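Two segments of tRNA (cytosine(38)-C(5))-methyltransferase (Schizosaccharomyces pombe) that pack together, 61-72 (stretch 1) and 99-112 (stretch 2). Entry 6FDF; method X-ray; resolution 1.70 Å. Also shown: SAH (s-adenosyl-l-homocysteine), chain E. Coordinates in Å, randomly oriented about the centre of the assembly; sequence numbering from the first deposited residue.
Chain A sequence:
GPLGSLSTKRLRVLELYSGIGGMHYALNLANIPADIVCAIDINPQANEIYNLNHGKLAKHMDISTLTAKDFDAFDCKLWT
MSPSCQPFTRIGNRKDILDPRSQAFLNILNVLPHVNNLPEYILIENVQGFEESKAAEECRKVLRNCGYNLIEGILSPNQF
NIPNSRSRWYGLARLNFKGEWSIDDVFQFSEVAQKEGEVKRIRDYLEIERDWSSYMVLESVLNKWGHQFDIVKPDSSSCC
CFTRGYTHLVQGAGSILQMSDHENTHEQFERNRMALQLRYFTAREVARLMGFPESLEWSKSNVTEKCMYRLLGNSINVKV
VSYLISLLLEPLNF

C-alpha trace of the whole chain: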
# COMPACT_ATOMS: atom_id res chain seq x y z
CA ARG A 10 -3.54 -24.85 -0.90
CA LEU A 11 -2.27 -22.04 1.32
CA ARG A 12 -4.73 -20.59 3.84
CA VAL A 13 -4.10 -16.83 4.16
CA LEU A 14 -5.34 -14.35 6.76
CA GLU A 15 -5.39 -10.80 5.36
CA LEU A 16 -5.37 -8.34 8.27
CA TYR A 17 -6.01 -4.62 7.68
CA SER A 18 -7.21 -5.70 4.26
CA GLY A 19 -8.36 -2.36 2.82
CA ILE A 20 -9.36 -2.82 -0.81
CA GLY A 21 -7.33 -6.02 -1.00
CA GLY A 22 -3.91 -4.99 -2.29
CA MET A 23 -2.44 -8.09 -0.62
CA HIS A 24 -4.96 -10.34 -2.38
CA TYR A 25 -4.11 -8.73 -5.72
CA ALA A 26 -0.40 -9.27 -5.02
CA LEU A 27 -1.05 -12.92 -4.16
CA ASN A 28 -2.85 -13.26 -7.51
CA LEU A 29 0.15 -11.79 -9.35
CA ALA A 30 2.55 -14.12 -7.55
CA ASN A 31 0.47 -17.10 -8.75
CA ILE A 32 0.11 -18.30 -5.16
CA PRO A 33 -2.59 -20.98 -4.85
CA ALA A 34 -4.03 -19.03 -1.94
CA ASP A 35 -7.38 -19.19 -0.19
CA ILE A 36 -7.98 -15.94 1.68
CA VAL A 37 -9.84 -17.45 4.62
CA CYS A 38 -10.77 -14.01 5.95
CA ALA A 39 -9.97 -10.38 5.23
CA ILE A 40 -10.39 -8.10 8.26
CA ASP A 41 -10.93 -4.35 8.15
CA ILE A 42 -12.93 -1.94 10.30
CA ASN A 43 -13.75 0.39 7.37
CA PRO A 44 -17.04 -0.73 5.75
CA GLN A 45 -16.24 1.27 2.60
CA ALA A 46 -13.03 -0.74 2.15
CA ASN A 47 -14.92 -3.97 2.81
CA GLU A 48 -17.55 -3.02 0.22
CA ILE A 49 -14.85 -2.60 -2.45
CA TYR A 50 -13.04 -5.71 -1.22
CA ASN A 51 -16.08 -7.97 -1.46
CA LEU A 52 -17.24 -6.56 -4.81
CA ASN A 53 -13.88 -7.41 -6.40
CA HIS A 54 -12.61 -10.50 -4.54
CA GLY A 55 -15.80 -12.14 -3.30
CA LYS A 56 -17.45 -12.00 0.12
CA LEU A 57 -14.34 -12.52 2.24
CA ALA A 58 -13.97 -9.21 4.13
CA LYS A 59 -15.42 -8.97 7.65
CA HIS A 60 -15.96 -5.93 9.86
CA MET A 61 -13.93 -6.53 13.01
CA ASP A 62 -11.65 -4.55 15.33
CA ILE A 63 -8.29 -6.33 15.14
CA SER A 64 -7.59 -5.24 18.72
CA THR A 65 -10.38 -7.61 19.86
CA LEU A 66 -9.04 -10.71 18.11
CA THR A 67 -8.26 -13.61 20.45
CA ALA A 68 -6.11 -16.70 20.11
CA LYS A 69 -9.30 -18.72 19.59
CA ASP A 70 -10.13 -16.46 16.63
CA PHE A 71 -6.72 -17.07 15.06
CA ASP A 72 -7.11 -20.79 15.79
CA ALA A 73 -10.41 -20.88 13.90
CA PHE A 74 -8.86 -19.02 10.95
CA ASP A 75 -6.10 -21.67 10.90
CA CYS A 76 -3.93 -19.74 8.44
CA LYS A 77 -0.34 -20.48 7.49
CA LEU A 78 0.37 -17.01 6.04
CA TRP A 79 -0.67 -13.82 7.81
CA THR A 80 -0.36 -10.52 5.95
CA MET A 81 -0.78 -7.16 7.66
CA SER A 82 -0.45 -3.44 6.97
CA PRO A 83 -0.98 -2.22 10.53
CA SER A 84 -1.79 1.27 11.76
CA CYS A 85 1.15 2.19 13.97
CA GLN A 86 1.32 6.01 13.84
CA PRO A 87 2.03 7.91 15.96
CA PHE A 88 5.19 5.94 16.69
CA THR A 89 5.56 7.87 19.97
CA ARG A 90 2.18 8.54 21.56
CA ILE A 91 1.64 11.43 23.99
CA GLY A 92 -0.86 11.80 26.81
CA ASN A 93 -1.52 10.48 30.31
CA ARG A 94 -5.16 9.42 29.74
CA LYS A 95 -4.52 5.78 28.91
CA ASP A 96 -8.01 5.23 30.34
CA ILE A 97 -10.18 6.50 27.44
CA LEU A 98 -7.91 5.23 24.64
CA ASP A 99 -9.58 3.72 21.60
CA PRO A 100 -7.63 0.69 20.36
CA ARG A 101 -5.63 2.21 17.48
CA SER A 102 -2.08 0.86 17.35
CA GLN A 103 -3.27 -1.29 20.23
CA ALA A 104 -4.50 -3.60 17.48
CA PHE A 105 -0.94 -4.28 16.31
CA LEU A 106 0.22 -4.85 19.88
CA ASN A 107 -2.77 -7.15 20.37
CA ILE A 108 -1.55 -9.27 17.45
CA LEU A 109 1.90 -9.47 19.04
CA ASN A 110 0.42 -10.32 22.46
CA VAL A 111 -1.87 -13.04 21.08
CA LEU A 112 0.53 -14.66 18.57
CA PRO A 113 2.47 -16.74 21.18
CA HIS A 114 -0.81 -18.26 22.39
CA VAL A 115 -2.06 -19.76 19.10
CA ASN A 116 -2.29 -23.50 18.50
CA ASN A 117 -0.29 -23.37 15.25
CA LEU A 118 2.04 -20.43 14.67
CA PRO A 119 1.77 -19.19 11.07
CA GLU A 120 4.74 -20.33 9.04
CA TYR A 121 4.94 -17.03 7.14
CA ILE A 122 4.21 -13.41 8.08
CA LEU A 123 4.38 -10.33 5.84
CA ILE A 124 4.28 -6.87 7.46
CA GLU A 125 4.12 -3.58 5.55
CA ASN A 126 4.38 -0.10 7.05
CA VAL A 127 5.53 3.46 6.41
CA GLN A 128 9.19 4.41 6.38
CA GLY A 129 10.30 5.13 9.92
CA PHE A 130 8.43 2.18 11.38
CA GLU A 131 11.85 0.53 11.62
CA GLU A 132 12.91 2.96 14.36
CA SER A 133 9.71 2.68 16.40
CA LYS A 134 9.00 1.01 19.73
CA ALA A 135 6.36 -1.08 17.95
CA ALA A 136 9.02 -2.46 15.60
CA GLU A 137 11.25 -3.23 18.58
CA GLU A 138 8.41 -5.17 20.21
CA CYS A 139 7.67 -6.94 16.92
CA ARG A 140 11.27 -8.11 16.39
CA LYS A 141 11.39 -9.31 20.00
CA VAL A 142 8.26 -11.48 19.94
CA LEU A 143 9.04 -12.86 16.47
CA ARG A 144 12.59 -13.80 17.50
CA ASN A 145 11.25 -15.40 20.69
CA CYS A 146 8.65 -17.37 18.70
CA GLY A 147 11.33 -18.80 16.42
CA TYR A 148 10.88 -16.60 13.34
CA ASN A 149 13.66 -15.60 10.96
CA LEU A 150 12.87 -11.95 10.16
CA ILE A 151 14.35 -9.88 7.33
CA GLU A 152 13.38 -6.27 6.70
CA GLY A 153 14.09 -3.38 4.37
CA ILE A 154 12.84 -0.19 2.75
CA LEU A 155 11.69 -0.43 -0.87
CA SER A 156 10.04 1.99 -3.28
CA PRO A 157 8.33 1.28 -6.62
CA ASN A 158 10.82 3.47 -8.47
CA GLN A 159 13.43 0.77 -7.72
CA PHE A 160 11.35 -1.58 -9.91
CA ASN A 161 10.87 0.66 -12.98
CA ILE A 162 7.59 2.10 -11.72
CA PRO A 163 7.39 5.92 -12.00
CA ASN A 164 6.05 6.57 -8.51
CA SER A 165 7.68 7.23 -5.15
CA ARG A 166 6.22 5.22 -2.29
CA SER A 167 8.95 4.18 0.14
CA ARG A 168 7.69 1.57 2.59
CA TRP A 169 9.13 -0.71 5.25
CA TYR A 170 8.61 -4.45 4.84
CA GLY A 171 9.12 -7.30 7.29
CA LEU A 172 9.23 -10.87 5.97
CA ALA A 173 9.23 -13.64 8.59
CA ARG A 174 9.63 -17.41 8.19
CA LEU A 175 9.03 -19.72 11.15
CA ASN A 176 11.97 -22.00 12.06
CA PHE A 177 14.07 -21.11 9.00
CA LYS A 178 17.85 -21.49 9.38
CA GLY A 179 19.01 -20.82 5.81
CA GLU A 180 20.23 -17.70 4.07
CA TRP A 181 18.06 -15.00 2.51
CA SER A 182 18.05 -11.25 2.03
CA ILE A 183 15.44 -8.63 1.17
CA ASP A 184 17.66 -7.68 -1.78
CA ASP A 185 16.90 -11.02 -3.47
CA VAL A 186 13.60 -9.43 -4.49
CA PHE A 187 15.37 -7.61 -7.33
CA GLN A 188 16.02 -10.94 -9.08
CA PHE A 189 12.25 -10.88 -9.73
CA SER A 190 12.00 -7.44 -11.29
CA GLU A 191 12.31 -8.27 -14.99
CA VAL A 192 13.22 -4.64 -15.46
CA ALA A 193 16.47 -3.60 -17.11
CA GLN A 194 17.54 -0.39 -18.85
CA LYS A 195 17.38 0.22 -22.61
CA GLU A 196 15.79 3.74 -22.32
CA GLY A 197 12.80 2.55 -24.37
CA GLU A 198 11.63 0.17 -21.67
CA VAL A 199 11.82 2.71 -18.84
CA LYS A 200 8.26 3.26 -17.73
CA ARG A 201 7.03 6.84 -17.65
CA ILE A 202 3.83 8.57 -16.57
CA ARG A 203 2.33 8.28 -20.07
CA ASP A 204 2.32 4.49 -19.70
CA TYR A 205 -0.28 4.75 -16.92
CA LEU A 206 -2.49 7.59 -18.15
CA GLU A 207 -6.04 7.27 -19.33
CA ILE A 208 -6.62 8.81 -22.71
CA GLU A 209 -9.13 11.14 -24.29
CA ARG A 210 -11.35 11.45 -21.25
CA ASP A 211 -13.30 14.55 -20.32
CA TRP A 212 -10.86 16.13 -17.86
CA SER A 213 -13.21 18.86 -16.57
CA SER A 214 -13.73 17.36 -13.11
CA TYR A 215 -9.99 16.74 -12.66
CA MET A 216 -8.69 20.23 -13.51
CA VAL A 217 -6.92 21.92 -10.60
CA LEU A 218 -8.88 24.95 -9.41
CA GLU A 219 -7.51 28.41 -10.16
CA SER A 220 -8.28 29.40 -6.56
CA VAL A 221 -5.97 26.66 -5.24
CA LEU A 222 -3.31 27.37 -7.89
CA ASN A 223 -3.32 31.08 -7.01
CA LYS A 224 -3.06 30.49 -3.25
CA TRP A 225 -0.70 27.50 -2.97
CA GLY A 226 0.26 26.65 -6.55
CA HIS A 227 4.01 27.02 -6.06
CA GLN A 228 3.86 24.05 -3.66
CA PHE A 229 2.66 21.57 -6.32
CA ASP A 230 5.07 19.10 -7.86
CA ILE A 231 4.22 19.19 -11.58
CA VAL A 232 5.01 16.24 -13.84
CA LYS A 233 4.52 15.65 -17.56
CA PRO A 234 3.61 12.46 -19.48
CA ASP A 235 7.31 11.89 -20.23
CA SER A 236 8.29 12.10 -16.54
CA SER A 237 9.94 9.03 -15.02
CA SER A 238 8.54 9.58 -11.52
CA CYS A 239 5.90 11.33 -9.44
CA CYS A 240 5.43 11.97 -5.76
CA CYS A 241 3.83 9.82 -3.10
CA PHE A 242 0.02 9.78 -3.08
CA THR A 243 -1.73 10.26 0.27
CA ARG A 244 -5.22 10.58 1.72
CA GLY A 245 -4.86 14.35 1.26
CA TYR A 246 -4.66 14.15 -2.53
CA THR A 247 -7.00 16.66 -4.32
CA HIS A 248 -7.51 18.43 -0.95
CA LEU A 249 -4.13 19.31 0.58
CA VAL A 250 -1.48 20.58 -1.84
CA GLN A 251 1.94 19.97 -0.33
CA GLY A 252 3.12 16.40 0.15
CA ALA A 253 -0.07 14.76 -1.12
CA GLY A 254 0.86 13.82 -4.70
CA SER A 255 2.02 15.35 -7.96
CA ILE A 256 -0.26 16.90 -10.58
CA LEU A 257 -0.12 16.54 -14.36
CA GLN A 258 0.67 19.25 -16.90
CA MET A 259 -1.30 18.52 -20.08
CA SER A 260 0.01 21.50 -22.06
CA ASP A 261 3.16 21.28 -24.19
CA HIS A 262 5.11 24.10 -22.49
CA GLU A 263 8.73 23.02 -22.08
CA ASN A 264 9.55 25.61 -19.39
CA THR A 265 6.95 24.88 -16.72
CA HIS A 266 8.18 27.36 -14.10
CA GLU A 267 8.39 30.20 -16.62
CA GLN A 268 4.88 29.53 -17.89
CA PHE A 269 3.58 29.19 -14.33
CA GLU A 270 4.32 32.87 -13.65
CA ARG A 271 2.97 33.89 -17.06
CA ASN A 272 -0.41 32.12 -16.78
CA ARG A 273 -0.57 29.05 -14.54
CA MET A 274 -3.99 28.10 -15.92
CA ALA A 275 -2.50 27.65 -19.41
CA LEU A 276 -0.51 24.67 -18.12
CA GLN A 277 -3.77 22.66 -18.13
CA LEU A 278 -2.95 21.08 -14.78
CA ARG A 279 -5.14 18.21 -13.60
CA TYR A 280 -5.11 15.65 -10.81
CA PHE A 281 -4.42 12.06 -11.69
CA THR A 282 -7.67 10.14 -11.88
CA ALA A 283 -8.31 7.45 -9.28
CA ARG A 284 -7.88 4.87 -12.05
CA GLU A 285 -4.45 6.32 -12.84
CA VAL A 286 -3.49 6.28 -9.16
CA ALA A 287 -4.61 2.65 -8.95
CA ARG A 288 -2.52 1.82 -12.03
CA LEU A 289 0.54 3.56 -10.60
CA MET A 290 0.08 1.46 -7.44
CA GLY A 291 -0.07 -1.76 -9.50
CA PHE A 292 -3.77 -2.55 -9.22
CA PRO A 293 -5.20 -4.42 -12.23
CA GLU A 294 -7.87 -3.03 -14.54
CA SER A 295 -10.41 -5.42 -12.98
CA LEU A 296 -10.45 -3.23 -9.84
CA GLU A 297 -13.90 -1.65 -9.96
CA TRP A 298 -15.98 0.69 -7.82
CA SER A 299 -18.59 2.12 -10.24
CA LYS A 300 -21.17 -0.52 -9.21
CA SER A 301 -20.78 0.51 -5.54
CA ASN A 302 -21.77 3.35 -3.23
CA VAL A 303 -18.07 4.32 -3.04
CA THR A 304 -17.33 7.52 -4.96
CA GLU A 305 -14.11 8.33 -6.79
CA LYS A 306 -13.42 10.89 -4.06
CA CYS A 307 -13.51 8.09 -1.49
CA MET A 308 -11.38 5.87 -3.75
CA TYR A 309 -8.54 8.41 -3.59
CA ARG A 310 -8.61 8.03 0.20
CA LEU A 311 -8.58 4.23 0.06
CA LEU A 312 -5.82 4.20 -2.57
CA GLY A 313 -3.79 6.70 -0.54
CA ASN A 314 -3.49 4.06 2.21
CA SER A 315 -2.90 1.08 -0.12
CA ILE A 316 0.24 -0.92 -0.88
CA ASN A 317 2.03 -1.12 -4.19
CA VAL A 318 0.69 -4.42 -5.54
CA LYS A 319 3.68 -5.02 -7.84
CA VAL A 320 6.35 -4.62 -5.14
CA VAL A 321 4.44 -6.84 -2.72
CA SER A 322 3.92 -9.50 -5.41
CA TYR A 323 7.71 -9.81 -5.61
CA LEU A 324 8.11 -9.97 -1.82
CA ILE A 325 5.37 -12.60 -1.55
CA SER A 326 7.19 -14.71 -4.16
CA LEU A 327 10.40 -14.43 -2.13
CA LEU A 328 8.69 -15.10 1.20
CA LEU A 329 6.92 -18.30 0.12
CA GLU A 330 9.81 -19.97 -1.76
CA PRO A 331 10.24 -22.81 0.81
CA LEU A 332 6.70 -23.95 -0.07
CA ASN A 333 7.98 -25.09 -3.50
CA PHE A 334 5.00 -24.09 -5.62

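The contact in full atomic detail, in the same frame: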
# COMPACT_ATOMS: atom_id res chain seq x y z
N MET A 61 -14.37 -6.10 11.69
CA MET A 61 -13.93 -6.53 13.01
C MET A 61 -12.76 -5.67 13.45
O MET A 61 -11.88 -5.35 12.64
CB MET A 61 -13.55 -8.01 13.00
CG MET A 61 -12.86 -8.51 14.24
SD MET A 61 -12.91 -10.31 14.36
CE MET A 61 -13.37 -10.78 12.69
N ASP A 62 -12.76 -5.30 14.73
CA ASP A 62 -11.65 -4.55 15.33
C ASP A 62 -10.54 -5.53 15.65
O ASP A 62 -10.69 -6.39 16.53
CB ASP A 62 -12.14 -3.82 16.58
CG ASP A 62 -11.04 -3.03 17.28
OD1 ASP A 62 -9.89 -3.00 16.79
OD2 ASP A 62 -11.34 -2.44 18.33
N ILE A 63 -9.40 -5.40 14.96
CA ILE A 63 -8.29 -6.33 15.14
C ILE A 63 -7.78 -6.34 16.58
O ILE A 63 -7.22 -7.34 17.04
CB ILE A 63 -7.19 -5.98 14.11
CG1 ILE A 63 -7.65 -6.47 12.73
CG2 ILE A 63 -5.83 -6.58 14.47
CD1 ILE A 63 -6.83 -5.94 11.57
N SER A 64 -8.00 -5.26 17.32
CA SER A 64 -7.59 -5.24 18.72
C SER A 64 -8.43 -6.17 19.60
O SER A 64 -8.03 -6.43 20.74
CB SER A 64 -7.69 -3.82 19.28
OG SER A 64 -9.04 -3.49 19.52
N THR A 65 -9.55 -6.69 19.10
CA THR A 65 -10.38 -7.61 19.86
C THR A 65 -10.17 -9.06 19.48
O THR A 65 -10.79 -9.94 20.08
CB THR A 65 -11.87 -7.26 19.71
OG1 THR A 65 -12.32 -7.60 18.39
CG2 THR A 65 -12.10 -5.78 19.96
N LEU A 66 -9.30 -9.34 18.50
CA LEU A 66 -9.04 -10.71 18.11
C LEU A 66 -8.38 -11.47 19.25
O LEU A 66 -7.52 -10.95 19.96
CB LEU A 66 -8.14 -10.74 16.87
CG LEU A 66 -8.81 -10.44 15.53
CD1 LEU A 66 -7.74 -10.24 14.45
CD2 LEU A 66 -9.75 -11.58 15.15
N THR A 67 -8.80 -12.72 19.44
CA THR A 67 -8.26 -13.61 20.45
C THR A 67 -7.52 -14.77 19.80
O THR A 67 -7.61 -14.99 18.59
CB THR A 67 -9.37 -14.17 21.33
OG1 THR A 67 -10.20 -15.01 20.52
CG2 THR A 67 -10.20 -13.05 21.93
N ALA A 68 -6.81 -15.54 20.63
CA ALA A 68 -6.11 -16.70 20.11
C ALA A 68 -7.08 -17.71 19.53
O ALA A 68 -6.77 -18.37 18.53
CB ALA A 68 -5.26 -17.34 21.21
N LYS A 69 -8.27 -17.83 20.13
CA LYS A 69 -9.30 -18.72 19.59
C LYS A 69 -9.75 -18.27 18.20
O LYS A 69 -10.08 -19.11 17.35
CB LYS A 69 -10.48 -18.80 20.55
CG LYS A 69 -10.15 -19.43 21.89
CD LYS A 69 -11.40 -19.64 22.74
CE LYS A 69 -12.30 -20.72 22.15
NZ LYS A 69 -13.33 -21.18 23.12
N ASP A 70 -9.82 -16.96 17.97
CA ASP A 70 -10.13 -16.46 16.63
C ASP A 70 -9.06 -16.89 15.63
O ASP A 70 -9.38 -17.42 14.55
CB ASP A 70 -10.25 -14.93 16.64
CG ASP A 70 -11.42 -14.44 17.47
OD1 ASP A 70 -12.44 -15.16 17.58
OD2 ASP A 70 -11.32 -13.32 18.02
N PHE A 71 -7.79 -16.66 15.95
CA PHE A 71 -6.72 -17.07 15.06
C PHE A 71 -6.70 -18.58 14.86
O PHE A 71 -6.40 -19.07 13.76
CB PHE A 71 -5.37 -16.59 15.60
CG PHE A 71 -5.16 -15.11 15.46
CD1 PHE A 71 -4.96 -14.54 14.21
CD2 PHE A 71 -5.13 -14.29 16.57
CE1 PHE A 71 -4.75 -13.18 14.07
CE2 PHE A 71 -4.92 -12.93 16.44
CZ PHE A 71 -4.74 -12.37 15.19
N ASP A 72 -7.04 -19.34 15.91
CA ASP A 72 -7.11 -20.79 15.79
C ASP A 72 -8.18 -21.21 14.79
O ASP A 72 -7.96 -22.12 13.97
CB ASP A 72 -7.39 -21.43 17.15
CG ASP A 72 -6.21 -21.37 18.09
OD1 ASP A 72 -5.07 -21.19 17.62
OD2 ASP A 72 -6.42 -21.51 19.32
N ASP A 99 -9.01 4.62 22.59
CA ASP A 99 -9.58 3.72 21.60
C ASP A 99 -8.45 2.78 21.16
O ASP A 99 -7.29 3.19 21.14
CB ASP A 99 -10.12 4.51 20.41
CG ASP A 99 -10.89 3.65 19.42
OD1 ASP A 99 -11.62 2.73 19.86
OD2 ASP A 99 -10.77 3.90 18.20
N PRO A 100 -8.74 1.54 20.82
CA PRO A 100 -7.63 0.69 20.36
C PRO A 100 -7.26 1.05 18.92
O PRO A 100 -7.96 0.69 17.97
CB PRO A 100 -8.21 -0.72 20.46
CG PRO A 100 -9.19 -0.64 21.56
CD PRO A 100 -9.79 0.74 21.48
N ARG A 101 -6.13 1.74 18.77
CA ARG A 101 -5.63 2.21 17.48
C ARG A 101 -4.50 1.32 17.00
O ARG A 101 -4.68 0.40 16.20
CB ARG A 101 -5.09 3.63 17.60
CG ARG A 101 -5.19 4.29 19.00
CD ARG A 101 -4.38 3.53 20.08
NE ARG A 101 -3.98 4.28 21.28
CZ ARG A 101 -4.68 5.23 21.90
NH1 ARG A 101 -5.90 5.59 21.51
NH2 ARG A 101 -4.16 5.82 22.97
N SER A 102 -3.31 1.61 17.54
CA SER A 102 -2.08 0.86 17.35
C SER A 102 -1.99 -0.20 18.42
O SER A 102 -1.02 -0.96 18.49
CB SER A 102 -0.86 1.79 17.39
OG SER A 102 0.34 1.07 17.18
N GLN A 103 -3.03 -0.23 19.27
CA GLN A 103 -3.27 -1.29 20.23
C GLN A 103 -3.56 -2.57 19.48
O GLN A 103 -3.24 -3.66 19.95
CB GLN A 103 -4.43 -0.90 21.15
CG GLN A 103 -4.91 -1.99 22.09
CD GLN A 103 -5.54 -1.43 23.35
OE1 GLN A 103 -6.76 -1.39 23.48
NE2 GLN A 103 -4.70 -0.99 24.29
N ALA A 104 -4.22 -2.44 18.32
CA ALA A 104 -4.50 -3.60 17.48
C ALA A 104 -3.22 -4.32 17.07
O ALA A 104 -3.16 -5.55 17.10
CB ALA A 104 -5.27 -3.17 16.24
N PHE A 105 -2.17 -3.58 16.68
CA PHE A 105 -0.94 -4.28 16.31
C PHE A 105 -0.31 -4.94 17.53
O PHE A 105 0.16 -6.08 17.45
CB PHE A 105 0.05 -3.32 15.63
CG PHE A 105 1.35 -3.98 15.22
CD1 PHE A 105 1.36 -4.97 14.25
CD2 PHE A 105 2.55 -3.60 15.80
CE1 PHE A 105 2.55 -5.58 13.87
CE2 PHE A 105 3.75 -4.19 15.42
CZ PHE A 105 3.74 -5.18 14.45
N LEU A 106 -0.34 -4.26 18.67
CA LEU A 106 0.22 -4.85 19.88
C LEU A 106 -0.62 -6.03 20.34
O LEU A 106 -0.09 -6.99 20.92
CB LEU A 106 0.34 -3.80 20.98
CG LEU A 106 1.19 -2.59 20.60
CD1 LEU A 106 1.29 -1.59 21.75
CD2 LEU A 106 2.58 -3.04 20.14
N ASN A 107 -1.93 -6.00 20.06
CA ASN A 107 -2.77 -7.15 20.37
C ASN A 107 -2.34 -8.36 19.55
O ASN A 107 -2.28 -9.47 20.08
CB ASN A 107 -4.24 -6.82 20.13
CG ASN A 107 -5.16 -7.98 20.47
OD1 ASN A 107 -5.24 -8.40 21.63
ND2 ASN A 107 -5.85 -8.50 19.47
N ILE A 108 -2.04 -8.16 18.26
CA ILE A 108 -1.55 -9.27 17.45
C ILE A 108 -0.30 -9.86 18.08
O ILE A 108 -0.16 -11.08 18.22
CB ILE A 108 -1.29 -8.82 16.00
CG1 ILE A 108 -2.59 -8.41 15.31
CG2 ILE A 108 -0.63 -9.94 15.20
CD1 ILE A 108 -2.37 -7.69 13.99
N LEU A 109 0.64 -8.99 18.48
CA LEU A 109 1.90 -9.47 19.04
C LEU A 109 1.69 -10.17 20.38
O LEU A 109 2.43 -11.10 20.71
CB LEU A 109 2.88 -8.31 19.22
CG LEU A 109 3.26 -7.49 17.99
CD1 LEU A 109 4.28 -6.42 18.37
CD2 LEU A 109 3.79 -8.38 16.88
N ASN A 110 0.71 -9.71 21.17
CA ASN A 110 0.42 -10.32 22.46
C ASN A 110 -0.31 -11.65 22.31
O ASN A 110 -0.18 -12.53 23.17
CB ASN A 110 -0.43 -9.37 23.31
CG ASN A 110 0.41 -8.36 24.06
OD1 ASN A 110 1.56 -8.63 24.43
ND2 ASN A 110 -0.16 -7.18 24.30
N VAL A 111 -1.09 -11.82 21.24
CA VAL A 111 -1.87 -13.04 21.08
C VAL A 111 -1.11 -14.12 20.31
O VAL A 111 -1.30 -15.31 20.56
CB VAL A 111 -3.21 -12.69 20.40
CG1 VAL A 111 -3.93 -13.94 19.95
CG2 VAL A 111 -4.08 -11.86 21.34
N LEU A 112 -0.22 -13.72 19.40
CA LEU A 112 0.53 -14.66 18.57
C LEU A 112 1.16 -15.82 19.34
O LEU A 112 1.03 -16.96 18.90
CB LEU A 112 1.60 -13.88 17.78
CG LEU A 112 2.60 -14.69 16.96
CD1 LEU A 112 1.90 -15.45 15.87
CD2 LEU A 112 3.66 -13.75 16.38
N SAH E . -3.27 -2.82 2.97
CA SAH E . -4.61 -2.40 2.60
CB SAH E . -5.02 -1.11 3.31
CG SAH E . -4.28 -0.94 4.64
SD SAH E . -4.45 0.68 5.31
C SAH E . -4.69 -2.25 1.11
O SAH E . -3.70 -2.56 0.43
OXT SAH E . -5.77 -1.82 0.63
C5' SAH E . -4.82 0.16 6.95
C4' SAH E . -6.23 -0.43 6.99
O4' SAH E . -6.41 -1.00 8.27
C3' SAH E . -7.33 0.60 6.77
O3' SAH E . -8.23 0.15 5.75
C2' SAH E . -8.09 0.64 8.10
O2' SAH E . -9.50 0.74 7.91
C1' SAH E . -7.72 -0.70 8.73
N9 SAH E . -7.64 -0.68 10.20
C8 SAH E . -7.03 0.23 10.98
N7 SAH E . -7.17 -0.09 12.29
C5 SAH E . -7.89 -1.23 12.37
C6 SAH E . -8.40 -2.10 13.44
N6 SAH E . -8.16 -1.82 14.74
N1 SAH E . -9.11 -3.19 13.07
C2 SAH E . -9.35 -3.49 11.78
N3 SAH E . -8.92 -2.73 10.75
C4 SAH E . -8.20 -1.60 10.98
O HOH W 1 -7.29 -9.95 22.40

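Stretch 2 meets stretch 1 along one side of its helix, and the contact, which buries 500 Å² over both sides, is followed here from Pro100 to Val111. Pro100 points its CA-to-CB bond toward stretch 1, and its CB lies 3.0 Å from Ser64 OG, a tight approach in a region of high B. That hydroxyl is already engaged, since Ser64 OG donates to Asp62 OD2 at 2.8 Å.

At the second residue of the helix, Ala104 marks the closest backbone register, with its CA 3.7 Å from Ser64 CA. Its small side chain suits so narrow a gap: Ala104 CB is 3.6 Å from Ser64 N and 3.9 Å from Ile63 CG2. Ala104 CB also lies 3.5 Å from N6 of the bound SAH, whose adenine is read by Asp62 OD1 (2.9 Å from SAH N6) and by Ile63 N (2.9 Å from SAH N1).

Asn107 supplies the direct polar link. With chi1 at -178° (t), its amide reaches the carbonyls around the 3-10 segment. Asn107 ND2 donates to Leu66 O at 3.0 Å and a nearly linear 173°; its bond to Ile63 O, also 3.0 Å, is weak at 133°. Ser64 O, 3.3 Å from Asn107 ND2, is not hydrogen-bonded because the angle is poor. The other end of the amide is used too: a water donates to both Asn107 OD1 (2.7 Å) and Leu66 O (2.6 Å), bridging the stretches.

Ile108 turns the contact apolar, its CD1 lying 3.7 Å from Ile63 CG2, both side chains buried. Val111, one helical turn beyond Asn107, points toward stretch 1 at the start of helix 68-72. Val111 CG1 sits 3.4 Å from Ala68 N, 3.9 Å from Ala68 CB and 3.6 Å from Phe71 CD2, approaching the ring obliquely. Thr67 caps that helix, its OG1 accepting from Asp70 N at 3.2 Å.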